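Local coordinates for CAMK/CAMK2 protein kinase (Salpingoeca rosetta, PDB 5IG1) that probably phosphorylates serine and threonine residues of target proteins with ATP, as the kinase domain of a calmodulin-binding, CaMKII-type enzyme, at residues 198-202 with 264-270. Residues are numbered along the deposited sequence; the frame is centred on the assembly and turned at random.
Sequences AVDVW and RPTVQEL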
ATOM      1  N   ALA A 198      14.175  -2.551   2.006  1.00 48.83           N
ATOM      2  CA  ALA A 198      13.784  -3.878   2.476  1.00 55.54           C
ATOM      3  C   ALA A 198      12.530  -3.835   3.343  1.00 53.30           C
ATOM      4  O   ALA A 198      11.772  -4.814   3.381  1.00 60.60           O
ATOM      5  CB  ALA A 198      14.932  -4.527   3.247  1.00 50.22           C
ATOM      6  N   VAL A 199      12.280  -2.713   4.028  1.00 45.78           N
ATOM      7  CA  VAL A 199      11.102  -2.638   4.889  1.00 51.92           C
ATOM      8  C   VAL A 199       9.836  -2.847   4.068  1.00 40.67           C
ATOM      9  O   VAL A 199       8.943  -3.609   4.464  1.00 59.11           O
ATOM     10  CB  VAL A 199      11.078  -1.315   5.685  1.00 40.14           C
ATOM     11  CG1 VAL A 199      12.384  -1.128   6.429  1.00 46.68           C
ATOM     12  CG2 VAL A 199      10.816  -0.124   4.820  1.00 32.67           C
ATOM     13  N   ASP A 200       9.764  -2.232   2.885  1.00 40.99           N
ATOM     14  CA  ASP A 200       8.628  -2.475   2.003  1.00 43.88           C
ATOM     15  C   ASP A 200       8.481  -3.963   1.715  1.00 44.65           C
ATOM     16  O   ASP A 200       7.383  -4.520   1.835  1.00 61.60           O
ATOM     17  CB  ASP A 200       8.780  -1.676   0.709  1.00 45.32           C
ATOM     18  CG  ASP A 200       8.550  -0.195   0.915  1.00 54.24           C
ATOM     19  OD1 ASP A 200       7.908   0.159   1.926  1.00 58.66           O
ATOM     20  OD2 ASP A 200       9.000   0.612   0.072  1.00 46.37           O
ATOM     21  N   VAL A 201       9.594  -4.635   1.397  1.00 33.42           N
ATOM     22  CA  VAL A 201       9.539  -6.074   1.141  1.00 45.57           C
ATOM     23  C   VAL A 201       8.895  -6.794   2.317  1.00 51.42           C
ATOM     24  O   VAL A 201       8.020  -7.657   2.145  1.00 47.95           O
ATOM     25  CB  VAL A 201      10.943  -6.627   0.845  1.00 49.96           C
ATOM     26  CG1 VAL A 201      10.915  -8.149   0.856  1.00 49.77           C
ATOM     27  CG2 VAL A 201      11.440  -6.109  -0.496  1.00 38.38           C
ATOM     28  N   TRP A 202       9.287  -6.411   3.536  1.00 55.08           N
ATOM     29  CA  TRP A 202       8.682  -7.011   4.715  1.00 49.77           C
ATOM     30  C   TRP A 202       7.165  -6.890   4.660  1.00 44.19           C
ATOM     31  O   TRP A 202       6.447  -7.893   4.756  1.00 56.45           O
ATOM     32  CB  TRP A 202       9.233  -6.361   5.982  1.00 56.44           C
ATOM     33  CG  TRP A 202       8.649  -6.938   7.225  1.00 53.61           C
ATOM     34  CD1 TRP A 202       7.511  -6.537   7.857  1.00 59.27           C
ATOM     35  CD2 TRP A 202       9.162  -8.038   7.978  1.00 43.33           C
ATOM     36  NE1 TRP A 202       7.287  -7.317   8.964  1.00 47.39           N
ATOM     37  CE2 TRP A 202       8.291  -8.243   9.061  1.00 46.24           C
ATOM     38  CE3 TRP A 202      10.280  -8.865   7.845  1.00 42.11           C
ATOM     39  CZ2 TRP A 202       8.503  -9.241  10.009  1.00 56.24           C
ATOM     40  CZ3 TRP A 202      10.487  -9.856   8.789  1.00 44.12           C
ATOM     41  CH2 TRP A 202       9.601 -10.037   9.853  1.00 51.10           C
ATOM     42  N   ARG A 264      17.388 -10.294   3.092  1.00 93.26           N
ATOM     43  CA  ARG A 264      16.040 -10.151   2.556  1.00 72.55           C
ATOM     44  C   ARG A 264      16.102  -9.832   1.075  1.00 67.64           C
ATOM     45  O   ARG A 264      16.891  -8.965   0.667  1.00 89.82           O
ATOM     46  CB  ARG A 264      15.282  -9.050   3.287  1.00 70.63           C
ATOM     47  CG  ARG A 264      13.783  -9.115   3.100  1.00 62.03           C
ATOM     48  CD  ARG A 264      13.090  -8.917   4.432  1.00 53.87           C
ATOM     49  NE  ARG A 264      13.064  -7.511   4.797  1.00 54.68           N
ATOM     50  CZ  ARG A 264      13.246  -7.052   6.027  1.00 57.92           C
ATOM     51  NH1 ARG A 264      13.479  -7.885   7.033  1.00 46.58           N
ATOM     52  NH2 ARG A 264      13.201  -5.746   6.243  1.00 65.91           N
ATOM     53  N   PRO A 265      15.301 -10.501   0.250  1.00 60.86           N
ATOM     54  CA  PRO A 265      15.373 -10.264  -1.194  1.00 52.95           C
ATOM     55  C   PRO A 265      14.991  -8.839  -1.546  1.00 53.74           C
ATOM     56  O   PRO A 265      14.133  -8.222  -0.910  1.00 53.06           O
ATOM     57  CB  PRO A 265      14.362 -11.263  -1.772  1.00 61.70           C
ATOM     58  CG  PRO A 265      14.184 -12.294  -0.712  1.00 74.45           C
ATOM     59  CD  PRO A 265      14.348 -11.571   0.588  1.00 73.60           C
ATOM     60  N   THR A 266      15.652  -8.315  -2.571  1.00 64.80           N
ATOM     61  CA  THR A 266      15.187  -7.085  -3.181  1.00 58.23           C
ATOM     62  C   THR A 266      13.911  -7.360  -3.970  1.00 57.57           C
ATOM     63  O   THR A 266      13.548  -8.507  -4.239  1.00 70.59           O
ATOM     64  CB  THR A 266      16.249  -6.504  -4.103  1.00 57.68           C
ATOM     65  OG1 THR A 266      16.262  -7.254  -5.323  1.00 75.28           O
ATOM     66  CG2 THR A 266      17.613  -6.587  -3.450  1.00 70.97           C
ATOM     67  N   VAL A 267      13.222  -6.284  -4.346  1.00 59.34           N
ATOM     68  CA  VAL A 267      11.984  -6.451  -5.098  1.00 44.87           C
ATOM     69  C   VAL A 267      12.250  -7.069  -6.471  1.00 58.35           C
ATOM     70  O   VAL A 267      11.418  -7.819  -6.993  1.00 51.43           O
ATOM     71  CB  VAL A 267      11.250  -5.104  -5.203  1.00 46.65           C
ATOM     72  CG1 VAL A 267      10.207  -5.164  -6.281  1.00 44.26           C
ATOM     73  CG2 VAL A 267      10.607  -4.752  -3.872  1.00 56.10           C
ATOM     74  N   GLN A 268      13.412  -6.798  -7.071  1.00 67.56           N
ATOM     75  CA  GLN A 268      13.729  -7.410  -8.361  1.00 64.37           C
ATOM     76  C   GLN A 268      13.878  -8.922  -8.223  1.00 71.74           C
ATOM     77  O   GLN A 268      13.297  -9.696  -9.002  1.00 86.99           O
ATOM     78  CB  GLN A 268      14.999  -6.782  -8.930  1.00 64.30           C
ATOM     79  CG  GLN A 268      15.134  -6.872 -10.441  1.00 85.03           C
ATOM     80  CD  GLN A 268      16.039  -5.783 -11.001  1.00 98.31           C
ATOM     81  OE1 GLN A 268      16.564  -4.953 -10.255  1.00 91.69           O
ATOM     82  NE2 GLN A 268      16.219  -5.779 -12.319  1.00101.79           N
ATOM     83  N   GLU A 269      14.643  -9.358  -7.216  1.00 56.58           N
ATOM     84  CA  GLU A 269      14.747 -10.782  -6.918  1.00 55.95           C
ATOM     85  C   GLU A 269      13.372 -11.401  -6.691  1.00 62.19           C
ATOM     86  O   GLU A 269      13.095 -12.507  -7.169  1.00 81.31           O
ATOM     87  CB  GLU A 269      15.633 -10.993  -5.694  1.00 61.60           C
ATOM     88  CG  GLU A 269      17.000 -10.357  -5.799  1.00 78.03           C
ATOM     89  CD  GLU A 269      17.816 -10.544  -4.541  1.00 98.41           C
ATOM     90  OE1 GLU A 269      17.277 -11.102  -3.566  1.00102.30           O
ATOM     91  OE2 GLU A 269      18.996 -10.137  -4.528  1.00118.39           O
ATOM     92  N   LEU A 270      12.497 -10.703  -5.961  1.00 47.43           N
ATOM     93  CA  LEU A 270      11.147 -11.216  -5.746  1.00 58.13           C
ATOM     94  C   LEU A 270      10.399 -11.359  -7.065  1.00 51.07           C
ATOM     95  O   LEU A 270       9.739 -12.375  -7.309  1.00 64.49           O
ATOM     96  CB  LEU A 270      10.379 -10.306  -4.783  1.00 53.50           C
ATOM     97  CG  LEU A 270      10.909 -10.258  -3.346  1.00 52.94           C
ATOM     98  CD1 LEU A 270      10.069  -9.322  -2.485  1.00 57.51           C
ATOM     99  CD2 LEU A 270      10.946 -11.656  -2.747  1.00 49.49           C
TER
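Start with Arg264, whose buried guanidinium is satisfied on several sides. Arg264 NE and NH2 each give a weak hydrogen bond, 3.3 Å long, to Ala198 O, a carbonyl that already accepts from Trp202 N at 3.0 Å. The charge is met by a salt bridge from Arg264 NH2 to Glu188, which ends the Ser-Pro-Glu replacing the kinase APE motif; this is the conserved Glu–Arg pair of the C-lobe. Arg264 NH1 donates to the main-chain Glu258 O, and Trp202 CE3 lies over one guanidinium face, 3.4 Å from Arg264 NH1. Next door the contact turns apolar: Val201 CG2 meets Val267 CG2 at 3.7 Å, and Val201 CG1 meets Leu270 CD1 at 3.6 Å. Thr266 N-caps helix 267-271, Thr266 OG1 accepting from Glu269 N at 3.3 Å; a weak return bond from Thr266 N to Glu269 OE1 closes a capping box. Asp200 accepts from His133 NE2 and, in the catalytic-loop HRD motif, His139 N and Arg140 N. Helix 198-213 thus meets helix 267-271, with helix 247-256 packing on Val201 and Leu270 and helix 115-134 on Val267.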